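Long-range contacts in cellulase CEL9M (Clostridium cellulolyticum, PDB 1IA6), which probably hydrolyses internal beta-1,4-glucosidic linkages in cellulose and related beta-glucans, as a family 9 glycoside hydrolase: residues A[19-24]-A[95-100]; A[13-18]-A[384-389]. All blocks are in the same frame, centred on the assembly; numbering follows the deposited sequence.

Contact 1: A[19-24]-A[95-100]; sequences ANKCGP and LQQLKY. With ZN (zinc ion), chain C.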
# COMPACT_ATOMS: atom_id res chain seq x y z
N ALA A 19 -6.98 -10.85 -5.66
CA ALA A 19 -7.31 -11.83 -4.62
C ALA A 19 -8.01 -11.23 -3.41
O ALA A 19 -8.66 -11.94 -2.65
CB ALA A 19 -6.05 -12.57 -4.17
N ASN A 20 -7.87 -9.92 -3.23
CA ASN A 20 -8.48 -9.27 -2.08
C ASN A 20 -9.68 -8.38 -2.38
O ASN A 20 -10.22 -7.74 -1.47
CB ASN A 20 -7.41 -8.47 -1.32
CG ASN A 20 -6.55 -9.35 -0.42
OD1 ASN A 20 -6.30 -10.51 -0.74
ND2 ASN A 20 -6.10 -8.80 0.70
N LYS A 21 -10.11 -8.35 -3.63
CA LYS A 21 -11.27 -7.53 -3.99
C LYS A 21 -12.49 -7.97 -3.20
O LYS A 21 -12.73 -9.16 -3.01
CB LYS A 21 -11.53 -7.59 -5.50
CG LYS A 21 -10.53 -6.74 -6.28
CD LYS A 21 -10.76 -6.77 -7.77
CE LYS A 21 -9.75 -5.87 -8.47
NZ LYS A 21 -9.83 -5.95 -9.95
N CYS A 22 -13.25 -6.98 -2.74
CA CYS A 22 -14.44 -7.22 -1.93
C CYS A 22 -15.66 -6.60 -2.61
O CYS A 22 -15.54 -5.61 -3.33
CB CYS A 22 -14.22 -6.58 -0.56
SG CYS A 22 -15.49 -6.84 0.69
N GLY A 23 -16.83 -7.19 -2.38
CA GLY A 23 -18.04 -6.64 -2.96
C GLY A 23 -18.73 -7.49 -4.01
O GLY A 23 -18.22 -8.53 -4.42
N PRO A 24 -19.92 -7.05 -4.46
CA PRO A 24 -20.71 -7.76 -5.47
C PRO A 24 -19.98 -7.94 -6.79
O PRO A 24 -20.22 -8.91 -7.51
CB PRO A 24 -21.95 -6.88 -5.62
CG PRO A 24 -22.08 -6.24 -4.28
CD PRO A 24 -20.66 -5.88 -3.95
N LEU A 95 -4.80 0.49 -13.72
CA LEU A 95 -5.87 1.47 -13.59
C LEU A 95 -7.14 0.84 -13.04
O LEU A 95 -7.89 1.48 -12.30
CB LEU A 95 -6.15 2.14 -14.94
CG LEU A 95 -5.07 3.14 -15.36
CD1 LEU A 95 -5.31 3.61 -16.79
CD2 LEU A 95 -5.06 4.32 -14.40
N GLN A 96 -7.39 -0.42 -13.40
CA GLN A 96 -8.56 -1.11 -12.89
C GLN A 96 -8.43 -1.31 -11.37
O GLN A 96 -9.39 -1.11 -10.64
CB GLN A 96 -8.73 -2.46 -13.58
CG GLN A 96 -8.83 -2.34 -15.09
CD GLN A 96 -9.21 -3.65 -15.76
OE1 GLN A 96 -8.68 -4.70 -15.43
NE2 GLN A 96 -10.12 -3.57 -16.73
N GLN A 97 -7.24 -1.68 -10.90
CA GLN A 97 -7.03 -1.90 -9.47
C GLN A 97 -7.24 -0.59 -8.72
O GLN A 97 -7.87 -0.55 -7.66
CB GLN A 97 -5.61 -2.42 -9.19
CG GLN A 97 -5.18 -3.61 -10.04
CD GLN A 97 -6.12 -4.79 -9.92
OE1 GLN A 97 -7.32 -4.67 -10.15
NE2 GLN A 97 -5.57 -5.95 -9.57
N LEU A 98 -6.72 0.49 -9.29
CA LEU A 98 -6.85 1.80 -8.67
C LEU A 98 -8.29 2.29 -8.63
O LEU A 98 -8.75 2.80 -7.61
CB LEU A 98 -5.97 2.82 -9.42
CG LEU A 98 -4.47 2.62 -9.19
CD1 LEU A 98 -3.67 3.41 -10.21
CD2 LEU A 98 -4.11 3.06 -7.78
N LYS A 99 -9.02 2.13 -9.73
CA LYS A 99 -10.40 2.58 -9.75
C LYS A 99 -11.25 1.79 -8.77
O LYS A 99 -12.24 2.31 -8.24
CB LYS A 99 -11.00 2.49 -11.16
CG LYS A 99 -12.30 3.28 -11.29
CD LYS A 99 -12.79 3.34 -12.72
CE LYS A 99 -13.98 4.29 -12.86
NZ LYS A 99 -15.12 3.88 -11.99
N TYR A 100 -10.88 0.54 -8.50
CA TYR A 100 -11.64 -0.25 -7.55
C TYR A 100 -11.49 0.38 -6.17
O TYR A 100 -12.41 0.34 -5.35
CB TYR A 100 -11.15 -1.70 -7.52
CG TYR A 100 -12.23 -2.68 -7.10
CD1 TYR A 100 -13.23 -3.07 -8.00
CD2 TYR A 100 -12.27 -3.19 -5.81
CE1 TYR A 100 -14.24 -3.95 -7.61
CE2 TYR A 100 -13.28 -4.07 -5.41
CZ TYR A 100 -14.26 -4.44 -6.31
OH TYR A 100 -15.27 -5.30 -5.92
ZN ZN C . -15.39 -9.12 0.81
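K21 and C22 meet Q97 and Y100 where a zinc-binding loop runs past a helix, and the contact illustrates how one lysine can serve an apolar and a polar partner at once. The apolar part is a CH-pi contact: K21 CD lies 4.2 Å from the centroid of the Y100 ring, only 3° off the ring normal. Nearer the backbone, K21 CB approaches Y100 CE2 at 3.9 Å. Beyond CG the lysine chain is fully extended, which carries its ammonium past the ring; any cation-pi attraction to Y100 is weak at that range.

Two hydrogen bonds make up the polar part. K21 NZ donates to Q97 OE1 over 2.8 Å, in the carbonyl plane and on a lone pair, and it also forms a salt bridge with D18, so a buried charge is met from two sources. Y100 OH donates to C22 O at 2.6 Å; the hydroxyl stands 47° out of that carbonyl's plane, while the oxygen itself lies at the ring edge.

The third kind of interaction is metal binding. C22 SG, anti to its backbone N (chi1 -175°), binds zinc at 2.3 Å, with C38, H39 and H55 as the other protein ligands. The tyrosine thus holds the backbone of a metal-binding residue as a second-shell partner.

R35 NH1 hydrogen-bonds to A19 O and K21 O on the loop, which joins helix 6-15 to strand 62-63. Helix 91-107, bearing Q97 and Y100, belongs to the alpha-helical barrel of the family, and its L98 packs on helices 64-80 and 152-169.

Contact 2: A[13-18]-A[384-389]; sequences SIIFFD and LLTGAL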
# COMPACT_ATOMS: atom_id res chain seq x y z
N SER A 13 2.74 -8.76 -9.31
CA SER A 13 2.50 -7.93 -8.13
C SER A 13 1.22 -7.11 -8.23
O SER A 13 0.60 -6.78 -7.21
CB SER A 13 3.71 -7.01 -7.87
OG SER A 13 3.86 -6.04 -8.89
N ILE A 14 0.82 -6.78 -9.45
CA ILE A 14 -0.41 -6.02 -9.67
C ILE A 14 -1.60 -6.97 -9.61
O ILE A 14 -2.64 -6.64 -9.05
CB ILE A 14 -0.39 -5.33 -11.05
CG1 ILE A 14 0.74 -4.30 -11.09
CG2 ILE A 14 -1.75 -4.68 -11.32
CD1 ILE A 14 1.04 -3.78 -12.49
N ILE A 15 -1.44 -8.15 -10.19
CA ILE A 15 -2.48 -9.17 -10.21
C ILE A 15 -2.90 -9.58 -8.80
O ILE A 15 -4.07 -9.90 -8.56
CB ILE A 15 -2.01 -10.41 -11.00
CG1 ILE A 15 -2.18 -10.16 -12.50
CG2 ILE A 15 -2.76 -11.65 -10.55
CD1 ILE A 15 -1.45 -11.17 -13.38
N PHE A 16 -1.95 -9.58 -7.88
CA PHE A 16 -2.22 -9.95 -6.49
C PHE A 16 -3.48 -9.30 -5.92
O PHE A 16 -4.28 -9.96 -5.25
CB PHE A 16 -1.04 -9.57 -5.60
CG PHE A 16 -1.38 -9.54 -4.14
CD1 PHE A 16 -1.59 -10.72 -3.44
CD2 PHE A 16 -1.53 -8.33 -3.47
CE1 PHE A 16 -1.95 -10.70 -2.09
CE2 PHE A 16 -1.89 -8.29 -2.12
CZ PHE A 16 -2.10 -9.48 -1.43
N PHE A 17 -3.66 -8.01 -6.18
CA PHE A 17 -4.80 -7.29 -5.64
C PHE A 17 -6.16 -7.90 -5.97
O PHE A 17 -7.11 -7.72 -5.21
CB PHE A 17 -4.72 -5.83 -6.06
CG PHE A 17 -3.57 -5.10 -5.42
CD1 PHE A 17 -3.69 -4.62 -4.11
CD2 PHE A 17 -2.36 -4.96 -6.08
CE1 PHE A 17 -2.60 -4.02 -3.47
CE2 PHE A 17 -1.27 -4.36 -5.45
CZ PHE A 17 -1.39 -3.90 -4.14
N ASP A 18 -6.25 -8.63 -7.08
CA ASP A 18 -7.49 -9.29 -7.47
C ASP A 18 -7.93 -10.28 -6.38
O ASP A 18 -9.13 -10.51 -6.20
CB ASP A 18 -7.31 -10.06 -8.79
CG ASP A 18 -7.59 -9.21 -10.02
OD1 ASP A 18 -7.76 -7.98 -9.87
OD2 ASP A 18 -7.65 -9.77 -11.13
N LEU A 384 -3.29 -20.81 -5.91
CA LEU A 384 -2.05 -20.07 -6.06
C LEU A 384 -2.30 -18.56 -5.94
O LEU A 384 -3.00 -17.97 -6.77
CB LEU A 384 -1.40 -20.38 -7.41
CG LEU A 384 -0.05 -19.72 -7.69
CD1 LEU A 384 0.99 -20.24 -6.71
CD2 LEU A 384 0.39 -20.01 -9.12
N LEU A 385 -1.72 -17.95 -4.91
CA LEU A 385 -1.88 -16.52 -4.66
C LEU A 385 -0.80 -15.73 -5.42
O LEU A 385 0.09 -15.14 -4.83
CB LEU A 385 -1.78 -16.25 -3.15
CG LEU A 385 -2.06 -14.84 -2.62
CD1 LEU A 385 -3.47 -14.42 -2.98
CD2 LEU A 385 -1.89 -14.83 -1.10
N THR A 386 -0.92 -15.73 -6.74
CA THR A 386 0.03 -15.07 -7.62
C THR A 386 0.34 -13.61 -7.27
O THR A 386 -0.57 -12.80 -7.08
CB THR A 386 -0.47 -15.11 -9.07
OG1 THR A 386 -0.71 -16.48 -9.45
CG2 THR A 386 0.55 -14.50 -10.02
N GLY A 387 1.63 -13.30 -7.17
CA GLY A 387 2.07 -11.94 -6.90
C GLY A 387 2.19 -11.46 -5.46
O GLY A 387 2.67 -10.36 -5.21
N ALA A 388 1.77 -12.28 -4.50
CA ALA A 388 1.84 -11.87 -3.10
C ALA A 388 3.25 -11.86 -2.53
O ALA A 388 4.00 -12.82 -2.68
CB ALA A 388 0.95 -12.78 -2.24
N LEU A 389 3.60 -10.75 -1.87
CA LEU A 389 4.90 -10.63 -1.22
C LEU A 389 4.68 -11.13 0.21
O LEU A 389 3.83 -10.60 0.93
CB LEU A 389 5.36 -9.17 -1.19
CG LEU A 389 6.68 -8.88 -0.47
CD1 LEU A 389 7.85 -9.49 -1.25
CD2 LEU A 389 6.87 -7.39 -0.33
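F16 in the 13-18 segment, which carries on from helix 6-15, packs against a type II beta turn from L385 to A388, with G387 at the turn's third position. The turn belongs to the loop between helices 365-368 and 406-409, brought here against the N-terminal helix. This is the tight part of the contact. G387 has the positive phi (86°) that such a turn commonly gives to glycine, and with no side chain in between its CA comes within 4.2 Å of S13 CA. F16 CA makes a CA-H...O contact of 3.3 Å with T386 O, which also lies near the plane of the F16 ring at its edge. With CG anti to the backbone N (chi1 163°), F16 CG comes 4.1 Å from A388 CA; farther out, F16 CD1 lies 3.5 Å from A388 CB. L385 CD1 is more distant, 4.1 Å from F16 CE1.

The other side is looser and partly open to solvent: I15 and T386 are both partly exposed, and their CG2 methyls come no closer than 4.4 Å. Across the segments themselves the contact rests on apolar packing and the one CA-H...O approach. N416 of helix 413-429 supplies a polar link, its ND2 being hydrogen-bonded to both S13 O and G387 O.

How the contacts relate
Contact 1 is nested along the chain within the loop closed by contact 2, and their centres lie 12 Å apart. The amide of Q97 makes the polar link between them. While its oxygen serves contact 1, Q97 NE2 probably donates to D18 OD1 and I14 O, each at 3.0 Å. D18 OD1, the salt-bridge partner of K21, thus takes a second, probable hydrogen bond from Q97. Packing adds another junction, A19 CB lying 3.4 Å from L385 CD1. Contact 1 includes a zinc ligand, whereas the F16 side chain is about 13 Å from the zinc at nearest approach. The L385 side chain lies about 10 Å from that of E410, a predicted active-site residue.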